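Local atomic coordinates of phosphoserine aminotransferase (Bacillus alcalophilus, PDB entry 1W23), a protein that catalyses the reversible, pyridoxal-phosphate-dependent transfer of an amino group between glutamate and 3-phosphohydroxypyruvate, the second step of serine biosynthesis from 3-phosphoglycerate. Residues Ala120-Asn125 with Ser129-Ser134; Thr277-Asn282 with Ala289-Arg294; Tyr226-His229 with Leu235-Thr238; Gln23-Asn28 with Ser243-Arg248. All coordinates share one frame; numbering follows the deposited sequence.

Interaction 1. Residues Ala120-Asn125 with Ser129-Ser134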
# COMPACT_ATOMS: atom_id res chain seq x y z
N ALA A 120 10.28 25.47 17.13
CA ALA A 120 9.22 26.43 17.41
C ALA A 120 7.94 25.59 17.56
O ALA A 120 7.85 24.45 17.06
CB ALA A 120 9.08 27.46 16.34
N SER A 121 6.94 26.17 18.26
CA SER A 121 5.75 25.44 18.58
C SER A 121 4.62 26.38 18.95
O SER A 121 4.86 27.38 19.63
CB SER A 121 5.99 24.53 19.78
OG SER A 121 4.81 23.84 20.13
N THR A 122 3.42 26.04 18.53
CA THR A 122 2.22 26.73 19.01
C THR A 122 1.30 25.83 19.85
O THR A 122 0.12 26.10 20.04
CB THR A 122 1.46 27.44 17.85
OG1 THR A 122 1.19 26.48 16.83
CG2 THR A 122 2.29 28.58 17.26
N LYS A 123 1.90 24.75 20.41
CA LYS A 123 1.18 23.82 21.21
C LYS A 123 0.48 24.44 22.42
O LYS A 123 -0.66 24.08 22.77
CB LYS A 123 2.15 22.71 21.68
CG LYS A 123 1.52 21.56 22.45
CD LYS A 123 2.58 20.54 22.88
CE LYS A 123 1.95 19.49 23.78
NZ LYS A 123 0.90 18.71 23.08
N ALA A 124 1.16 25.35 23.08
CA ALA A 124 0.65 25.91 24.31
C ALA A 124 -0.64 26.66 24.08
O ALA A 124 -1.45 26.74 24.99
CB ALA A 124 1.68 26.82 24.99
N ASN A 125 -0.83 27.17 22.87
CA ASN A 125 -2.05 27.87 22.50
C ASN A 125 -2.95 27.03 21.63
O ASN A 125 -3.80 27.57 20.91
CB ASN A 125 -1.61 29.13 21.74
CG ASN A 125 -2.60 30.23 21.91
OD1 ASN A 125 -2.87 30.88 20.88
ND2 ASN A 125 -3.02 30.37 23.15
N SER A 129 -2.17 28.79 15.21
CA SER A 129 -1.38 29.55 14.24
C SER A 129 -0.08 28.84 13.89
O SER A 129 0.40 27.94 14.56
CB SER A 129 -1.06 30.94 14.79
OG SER A 129 -0.15 30.90 15.87
N ILE A 130 0.52 29.35 12.81
CA ILE A 130 1.89 28.98 12.46
C ILE A 130 2.84 29.94 13.14
O ILE A 130 2.60 31.17 13.07
CB ILE A 130 2.05 29.05 10.94
CG1 ILE A 130 0.97 28.26 10.16
CG2 ILE A 130 3.46 28.66 10.49
CD1 ILE A 130 0.85 26.80 10.56
N PRO A 131 3.90 29.50 13.82
CA PRO A 131 4.85 30.46 14.45
C PRO A 131 5.56 31.25 13.40
O PRO A 131 5.83 30.85 12.27
CB PRO A 131 5.81 29.54 15.21
CG PRO A 131 5.68 28.23 14.56
CD PRO A 131 4.29 28.10 14.04
N ASP A 132 5.93 32.49 13.78
CA ASP A 132 6.76 33.36 13.01
C ASP A 132 8.12 32.68 12.82
O ASP A 132 8.69 32.15 13.76
CB ASP A 132 6.94 34.65 13.81
CG ASP A 132 5.76 35.56 13.98
OD1 ASP A 132 5.86 36.50 14.82
OD2 ASP A 132 4.76 35.39 13.25
N PHE A 133 8.67 32.76 11.61
CA PHE A 133 9.91 32.10 11.32
C PHE A 133 11.05 32.66 12.15
O PHE A 133 12.05 31.94 12.37
CB PHE A 133 10.24 32.24 9.84
CG PHE A 133 9.20 31.59 8.92
CD1 PHE A 133 9.19 31.90 7.57
CD2 PHE A 133 8.23 30.69 9.35
CE1 PHE A 133 8.27 31.39 6.66
CE2 PHE A 133 7.29 30.18 8.47
CZ PHE A 133 7.30 30.50 7.13
N SER A 134 10.96 33.91 12.59
CA SER A 134 11.94 34.51 13.48
C SER A 134 12.03 33.74 14.81
O SER A 134 13.03 33.92 15.53
CB SER A 134 11.61 36.00 13.73
OG SER A 134 10.36 36.18 14.34
O HOH W 1 -1.25 29.82 18.39
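The hydroxyl of T122 donates a hydrogen bond to the backbone carbonyl of S129, with OG1 2.8 Å from O. The donor lies in the carbonyl plane, and the C=O...OG1 angle is 159°, so the oxygen is met almost head-on. The two branches of T122 divide the contact. A chi1 of 54° puts OG1 between its own backbone N and carbonyl carbon, and CG2 is then carried toward P131. OG1 makes the hydrogen bond, while the methyl CG2 makes only van der Waals contacts: with S129 O at 3.4 Å, S129 OG at 3.6 Å and P131 CD at 3.8 Å. A120 adds an apolar contact. Its CB meets CG of the P131 ring at 3.9 Å, and both residues are buried. The ring also packs on V97 of strand 93-98. At the other end a water joins the segments: it donates to N125 OD1 (3.2 Å) and is hydrogen-bonded to S129 OG. Within the first segment S121 OG accepts from K123 N at 3.1 Å, an ST turn that bends the chain just as the strand ends. T122 and A120 both make backbone hydrogen bonds to L98. The contact closes the chain reversal after strand 115-121, which is outermost within this chain in the seven-stranded mixed sheet (order 1-7-6-5-4-2-3) of the fold-type I PLP enzymes.

Interaction 2. Residues Thr277-Asn282 with Ala289-Arg294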
# COMPACT_ATOMS: atom_id res chain seq x y z
N THR A 277 -18.97 32.53 5.70
CA THR A 277 -20.17 32.10 6.46
C THR A 277 -19.87 32.16 7.96
O THR A 277 -20.68 32.61 8.78
CB THR A 277 -20.61 30.72 6.05
OG1 THR A 277 -20.82 30.66 4.61
CG2 THR A 277 -21.90 30.30 6.68
N ILE A 278 -18.69 31.68 8.36
CA ILE A 278 -18.28 31.77 9.74
C ILE A 278 -18.20 33.23 10.20
O ILE A 278 -18.74 33.63 11.26
CB ILE A 278 -16.92 31.03 9.96
CG1 ILE A 278 -17.11 29.51 9.75
CG2 ILE A 278 -16.31 31.34 11.32
CD1 ILE A 278 -15.78 28.75 9.66
N ASP A 279 -17.51 34.05 9.41
CA ASP A 279 -17.24 35.42 9.80
C ASP A 279 -18.51 36.26 9.86
O ASP A 279 -18.57 37.19 10.68
CB ASP A 279 -16.18 36.03 8.88
CG ASP A 279 -14.83 35.38 9.04
OD1 ASP A 279 -14.58 34.74 10.08
OD2 ASP A 279 -13.99 35.57 8.13
N GLU A 280 -19.52 35.94 9.04
CA GLU A 280 -20.80 36.65 9.00
C GLU A 280 -21.76 36.16 10.05
O GLU A 280 -22.90 36.68 10.16
CB GLU A 280 -21.42 36.47 7.60
CG GLU A 280 -20.70 37.13 6.42
CD GLU A 280 -21.07 36.57 5.05
OE1 GLU A 280 -20.49 36.97 4.02
OE2 GLU A 280 -21.95 35.67 4.93
N SER A 281 -21.41 35.17 10.86
CA SER A 281 -22.33 34.49 11.78
C SER A 281 -22.44 35.12 13.17
O SER A 281 -23.12 34.57 14.05
CB SER A 281 -21.95 33.02 11.96
OG SER A 281 -20.82 32.85 12.83
N ASN A 282 -21.79 36.27 13.37
CA ASN A 282 -21.80 36.98 14.67
C ASN A 282 -21.49 36.05 15.82
O ASN A 282 -22.11 36.12 16.89
CB ASN A 282 -23.09 37.75 14.93
CG ASN A 282 -22.88 38.82 15.96
OD1 ASN A 282 -21.82 39.47 15.96
ND2 ASN A 282 -23.84 39.04 16.88
N ALA A 289 -8.76 28.37 13.88
CA ALA A 289 -7.52 29.01 13.43
C ALA A 289 -7.57 30.54 13.52
O ALA A 289 -8.58 31.17 13.25
CB ALA A 289 -7.26 28.67 11.99
N GLU A 290 -6.42 31.14 13.87
CA GLU A 290 -6.24 32.55 13.68
C GLU A 290 -6.38 32.86 12.19
O GLU A 290 -5.97 32.06 11.33
CB GLU A 290 -4.86 32.99 14.14
CG GLU A 290 -4.67 32.97 15.64
CD GLU A 290 -3.36 33.59 16.06
OE1 GLU A 290 -2.55 34.00 15.19
OE2 GLU A 290 -3.10 33.64 17.30
N LYS A 291 -6.95 34.03 11.86
CA LYS A 291 -7.23 34.31 10.45
C LYS A 291 -5.99 34.22 9.56
O LYS A 291 -6.09 33.68 8.42
CB LYS A 291 -7.88 35.70 10.32
CG LYS A 291 -9.41 35.63 10.67
CD LYS A 291 -10.02 37.00 10.43
CE LYS A 291 -11.48 36.93 10.93
NZ LYS A 291 -12.19 38.21 10.62
N GLY A 292 -4.83 34.66 10.04
CA GLY A 292 -3.63 34.66 9.23
C GLY A 292 -3.06 33.30 8.94
O GLY A 292 -2.12 33.18 8.11
N SER A 293 -3.55 32.26 9.62
CA SER A 293 -3.08 30.88 9.48
C SER A 293 -4.14 29.97 8.94
O SER A 293 -3.95 28.75 8.94
CB SER A 293 -2.59 30.37 10.83
OG SER A 293 -1.40 31.09 11.24
N ARG A 294 -5.30 30.47 8.53
CA ARG A 294 -6.43 29.63 8.08
C ARG A 294 -6.05 28.73 6.93
O ARG A 294 -5.57 29.20 5.91
CB ARG A 294 -7.58 30.50 7.64
CG ARG A 294 -8.46 30.96 8.80
CD ARG A 294 -9.47 32.02 8.40
NE ARG A 294 -10.48 32.15 9.46
CZ ARG A 294 -11.57 32.93 9.36
NH1 ARG A 294 -11.74 33.77 8.32
NH2 ARG A 294 -12.45 32.88 10.37
O HOH W 2 -12.34 37.82 7.99
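A salt bridge between D279 and R294 carries the contact. The guanidinium meets the carboxylate end-on, one nitrogen to each oxygen. R294 NH2 donates to D279 OD1 at 2.8 Å, and R294 NH1 donates to D279 OD2 at 2.9 Å. Both bonds are nearly straight, at 168° and 174°. Both use the syn sides of the carboxylate oxygens. The two planes are only 11° apart; the oxygens lie in the guanidinium plane, the donors slightly out of the carboxylate plane. This is the classic bidentate pairing, and it fixes the rotation of both groups. It joins the C-terminal end of helix 259-279 to the loop between strands 286-287 and 298-302, well away from the cofactor. The chain of R294 is extended from CG to NE, which lets it reach D279. Within 289-294, K291 CG covers one face of the R294 guanidinium. A second positive charge is near: K291 NZ lies 4.1 Å from D279 OD2, beyond salt-bridge distance. A water bridges them, donating to D279 OD2 and accepting from K291 NZ at 2.7 Å. The carboxylate is probably kept ionised by these neighbours. Apolar contact is slight. I278 CG2 approaches R294 NH2 obliquely, while its side chain packs on V299 and F301 of strand 298-302.

Interaction 3. Residues Tyr226-His229 with Leu235-Thr238. With PLP (pyridoxal-5'-phosphate), chain R.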
# COMPACT_ATOMS: atom_id res chain seq x y z
N TYR A 226 16.03 5.00 1.53
CA TYR A 226 15.61 5.73 0.31
C TYR A 226 16.43 5.29 -0.91
O TYR A 226 15.89 5.22 -2.02
CB TYR A 226 15.66 7.25 0.45
CG TYR A 226 14.64 7.75 1.44
CD1 TYR A 226 15.00 8.15 2.71
CD2 TYR A 226 13.29 7.80 1.12
CE1 TYR A 226 14.06 8.59 3.62
CE2 TYR A 226 12.34 8.22 2.05
CZ TYR A 226 12.73 8.63 3.31
OH TYR A 226 11.84 9.05 4.24
N ALA A 227 17.73 5.00 -0.71
CA ALA A 227 18.58 4.62 -1.83
C ALA A 227 18.02 3.42 -2.57
O ALA A 227 18.15 3.35 -3.83
CB ALA A 227 20.01 4.38 -1.31
N THR A 228 17.42 2.45 -1.92
CA THR A 228 16.85 1.27 -2.57
C THR A 228 15.84 1.68 -3.60
O THR A 228 15.82 1.18 -4.74
CB THR A 228 16.20 0.36 -1.50
OG1 THR A 228 17.22 -0.10 -0.61
CG2 THR A 228 15.48 -0.82 -2.11
N HIS A 229 14.96 2.59 -3.19
CA HIS A 229 13.85 3.00 -4.03
C HIS A 229 14.29 3.98 -5.11
O HIS A 229 13.75 3.98 -6.22
CB HIS A 229 12.72 3.57 -3.15
CG HIS A 229 12.30 2.53 -2.14
ND1 HIS A 229 11.57 1.41 -2.53
CD2 HIS A 229 12.57 2.45 -0.80
CE1 HIS A 229 11.39 0.69 -1.43
NE2 HIS A 229 11.96 1.28 -0.37
N LEU A 235 10.46 0.47 -7.98
CA LEU A 235 10.09 -0.86 -8.42
C LEU A 235 10.95 -1.94 -7.80
O LEU A 235 11.14 -3.02 -8.35
CB LEU A 235 10.15 -0.94 -9.97
CG LEU A 235 9.19 0.06 -10.65
CD1 LEU A 235 9.63 0.24 -12.12
CD2 LEU A 235 7.74 -0.32 -10.54
N TYR A 236 11.50 -1.67 -6.61
CA TYR A 236 12.31 -2.65 -5.91
C TYR A 236 11.49 -3.91 -5.62
O TYR A 236 11.93 -5.03 -5.85
CB TYR A 236 12.88 -2.06 -4.61
CG TYR A 236 13.60 -3.17 -3.85
CD1 TYR A 236 14.88 -3.62 -4.27
CD2 TYR A 236 13.04 -3.77 -2.75
CE1 TYR A 236 15.50 -4.63 -3.56
CE2 TYR A 236 13.66 -4.82 -2.05
CZ TYR A 236 14.89 -5.24 -2.47
OH TYR A 236 15.58 -6.25 -1.84
N ASN A 237 10.31 -3.71 -5.08
CA ASN A 237 9.34 -4.79 -4.89
C ASN A 237 8.06 -4.38 -5.61
O ASN A 237 8.00 -3.38 -6.33
CB ASN A 237 9.12 -5.18 -3.42
CG ASN A 237 8.34 -4.16 -2.61
OD1 ASN A 237 8.45 -2.96 -2.86
ND2 ASN A 237 7.58 -4.64 -1.63
N THR A 238 7.00 -5.16 -5.42
CA THR A 238 5.78 -4.92 -6.22
C THR A 238 5.13 -3.64 -5.78
O THR A 238 4.75 -3.53 -4.61
CB THR A 238 4.82 -6.09 -6.08
OG1 THR A 238 5.48 -7.34 -6.31
CG2 THR A 238 3.70 -5.94 -7.11
N1 PLP R . 7.83 -13.89 -1.37
C2 PLP R . 7.32 -14.69 -2.37
C2A PLP R . 7.25 -16.16 -2.08
C3 PLP R . 6.92 -14.10 -3.57
O3 PLP R . 6.42 -14.87 -4.50
C4 PLP R . 6.98 -12.70 -3.69
C4A PLP R . 6.45 -11.99 -4.97
C5 PLP R . 7.54 -11.94 -2.67
C6 PLP R . 7.96 -12.54 -1.51
C5A PLP R . 7.83 -10.39 -2.76
O4P PLP R . 6.48 -9.74 -2.57
P PLP R . 6.42 -8.12 -2.64
O1P PLP R . 6.82 -7.74 -4.04
O2P PLP R . 7.39 -7.61 -1.63
O3P PLP R . 4.99 -7.86 -2.31
O HOH W 3 10.36 0.20 -4.70
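The Y236 ring carries the methyl group of T228 on one face. T228 CG2 lies 3.8 Å from the ring centroid and 24° off the normal, a CH-pi contact. It is displaced toward the CG side of the ring, with Y236 CG nearest at 3.5 Å. T228 reaches there because CG2 stands anti to its own backbone N, while OG1 turns back to the carbonyl of T222. The imidazole of H229 is met in its plane by a water. This water is 2.8 Å from H229 ND1 and accepts from Y236 N at 2.9 Å, so it ties the helix to the loop backbone. Y236 CB meets H229 ND1 obliquely at 4.3 Å. The other imidazole nitrogen, NE2, is hydrogen-bonded to M223 O. Within the helix, T228 CB lies above one imidazole face, toward its rim. Beyond Y236 the chain reaches the cofactor. N237 ND2 donates to O2P of pyridoxal phosphate at 3.0 Å. T238 holds O1P twice, through its backbone N at 2.9 Å and through OG1 at 2.7 Å. The cofactor is also hydrogen-bonded by A76 N and the side chains of S77, T152 and Q195 of the second subunit, so this loop completes a phosphate site across the dimer interface. Helix 226-231 lies against helix 75-87 and strand 67-72, which Y226 and H229 touch. The loop then leads into helix 241-256.

Interaction 4. Residues Gln23-Asn28 with Ser243-Arg248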
# COMPACT_ATOMS: atom_id res chain seq x y z
N GLN A 23 -13.41 3.31 -14.16
CA GLN A 23 -14.54 2.39 -14.31
C GLN A 23 -14.58 1.83 -15.74
O GLN A 23 -14.74 0.64 -15.94
CB GLN A 23 -15.84 3.09 -13.97
CG GLN A 23 -17.05 2.17 -14.01
CD GLN A 23 -18.33 2.91 -13.74
OE1 GLN A 23 -18.59 4.00 -14.29
NE2 GLN A 23 -19.17 2.38 -12.88
N LYS A 24 -14.50 2.73 -16.73
CA LYS A 24 -14.67 2.33 -18.11
C LYS A 24 -13.65 1.29 -18.51
O LYS A 24 -14.00 0.34 -19.24
CB LYS A 24 -14.58 3.57 -19.03
CG LYS A 24 -14.90 3.28 -20.48
CD LYS A 24 -14.75 4.62 -21.28
CE LYS A 24 -15.11 4.46 -22.76
NZ LYS A 24 -15.32 5.81 -23.40
N GLU A 25 -12.42 1.42 -18.07
CA GLU A 25 -11.34 0.53 -18.49
C GLU A 25 -10.92 -0.48 -17.40
O GLU A 25 -9.85 -1.08 -17.52
CB GLU A 25 -10.13 1.33 -19.05
CG GLU A 25 -9.37 2.19 -18.04
CD GLU A 25 -8.48 3.26 -18.65
OE1 GLU A 25 -7.72 3.89 -17.91
OE2 GLU A 25 -8.49 3.51 -19.86
N LEU A 26 -11.76 -0.70 -16.39
CA LEU A 26 -11.36 -1.55 -15.25
C LEU A 26 -11.06 -2.97 -15.69
O LEU A 26 -10.26 -3.63 -15.02
CB LEU A 26 -12.42 -1.56 -14.14
CG LEU A 26 -11.85 -1.92 -12.78
CD1 LEU A 26 -11.02 -0.82 -12.19
CD2 LEU A 26 -12.98 -2.28 -11.79
N LEU A 27 -11.74 -3.47 -16.73
CA LEU A 27 -11.56 -4.85 -17.14
C LEU A 27 -10.61 -5.00 -18.31
O LEU A 27 -10.08 -6.12 -18.55
CB LEU A 27 -12.92 -5.46 -17.56
CG LEU A 27 -14.07 -5.23 -16.62
CD1 LEU A 27 -15.37 -5.91 -17.13
CD2 LEU A 27 -13.74 -5.70 -15.24
N ASN A 28 -10.39 -3.95 -19.09
CA ASN A 28 -9.59 -3.98 -20.32
C ASN A 28 -8.78 -2.71 -20.42
O ASN A 28 -9.30 -1.71 -21.00
CB ASN A 28 -10.50 -4.20 -21.51
CG ASN A 28 -9.77 -4.10 -22.84
OD1 ASN A 28 -8.54 -4.22 -22.90
ND2 ASN A 28 -10.51 -3.80 -23.90
N SER A 243 -3.24 1.99 -7.12
CA SER A 243 -3.15 3.33 -6.48
C SER A 243 -2.33 4.28 -7.34
O SER A 243 -2.71 5.48 -7.45
CB SER A 243 -2.58 3.23 -5.07
OG SER A 243 -3.43 2.52 -4.22
N ILE A 244 -1.23 3.84 -7.91
CA ILE A 244 -0.42 4.71 -8.76
C ILE A 244 -1.15 5.05 -10.05
O ILE A 244 -1.09 6.21 -10.54
CB ILE A 244 0.98 4.08 -8.99
CG1 ILE A 244 1.77 4.07 -7.68
CG2 ILE A 244 1.73 4.80 -10.10
CD1 ILE A 244 2.94 3.11 -7.63
N TYR A 245 -1.89 4.10 -10.62
CA TYR A 245 -2.73 4.39 -11.79
C TYR A 245 -3.77 5.42 -11.44
O TYR A 245 -4.00 6.38 -12.22
CB TYR A 245 -3.37 3.03 -12.22
CG TYR A 245 -4.58 3.22 -13.08
CD1 TYR A 245 -4.50 3.44 -14.45
CD2 TYR A 245 -5.86 3.18 -12.54
CE1 TYR A 245 -5.64 3.61 -15.22
CE2 TYR A 245 -6.98 3.37 -13.29
CZ TYR A 245 -6.86 3.59 -14.66
OH TYR A 245 -8.02 3.79 -15.37
N MET A 246 -4.45 5.31 -10.29
CA MET A 246 -5.45 6.32 -9.92
C MET A 246 -4.80 7.67 -9.70
O MET A 246 -5.39 8.71 -10.08
CB MET A 246 -6.24 5.87 -8.69
CG MET A 246 -7.23 4.77 -8.97
SD MET A 246 -8.51 5.19 -10.13
CE MET A 246 -9.20 6.67 -9.47
N LEU A 247 -3.63 7.73 -9.07
CA LEU A 247 -2.86 8.94 -8.92
C LEU A 247 -2.61 9.57 -10.30
O LEU A 247 -2.82 10.78 -10.49
CB LEU A 247 -1.55 8.62 -8.19
CG LEU A 247 -0.47 9.73 -8.17
CD1 LEU A 247 -0.84 10.93 -7.45
CD2 LEU A 247 0.83 9.10 -7.66
N ARG A 248 -2.16 8.78 -11.28
CA ARG A 248 -1.98 9.29 -12.62
C ARG A 248 -3.27 9.94 -13.10
O ARG A 248 -3.25 11.06 -13.66
CB ARG A 248 -1.48 8.14 -13.51
CG ARG A 248 -0.99 8.55 -14.91
CD ARG A 248 -2.07 8.98 -15.93
NE ARG A 248 -3.13 7.95 -16.06
CZ ARG A 248 -3.06 6.96 -16.92
NH1 ARG A 248 -2.06 6.84 -17.79
NH2 ARG A 248 -4.04 6.03 -16.92
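E25 is the first residue to leave helical geometry after helix 16-24, and its side chain reaches toward a regular turn of helix 241-256. The one hydrogen bond between the segments runs from Y245 OH to E25 OE1, at 2.6 Å. The hydroxyl uses the anti lone pair of OE1, on the side away from OE2. It also has a weak bond with N249. OE1 lies at the edge of the phenol ring, in its plane, and is 3.4 Å from both CZ and CE1. The carboxylate and the ring are turned 48° against each other, and E25 CG and CD also come within 3.4 Å of the hydroxyl oxygen. Y245 CG is anti to its backbone N (chi1 161°), which sends the ring out from the helix to the glutamate. The ring packs further against V49 of helix 44-61 and A22 of helix 16-24, and meets the rings of F29 and F242. R248, one turn on, is a looser partner. Its NH2 is 4.4 Å from E25 OE1, and its NH1 is hydrogen-bonded to Q52. The second subunit is close by: Q23 is hydrogen-bonded to its Q23, and M246 packs on its M37. The contact thus joins two helical elements near the dimer interface. Since Y245 donates, the bond is consistent with an ionised E25, and the positive charge of R248 nearby may favour the ionised carboxylate.

In the fold
Interaction 4 is the buried contact of the set; the other three are partly buried. Interactions 1 and 2 touch where I130 N probably bonds S293 OG, and S129 packs on S293 and E290, so the two loops are in direct contact. Interaction 4 lies across the chain's centre from both. In sequence, interaction 3 falls between the two segments of interaction 4. Helix 241-256 ties them: it follows 235-238 and carries 243-248. Both touch the second subunit, but only interaction 3 reaches the cofactor, with methyl-ring packing beside the phosphate site. The charged bridge of interaction 2 sits at a partly exposed edge, the phenol-carboxylate bond of 4 in more buried helix packing, and the hydroxyl-carbonyl bond of 1 at a strand end.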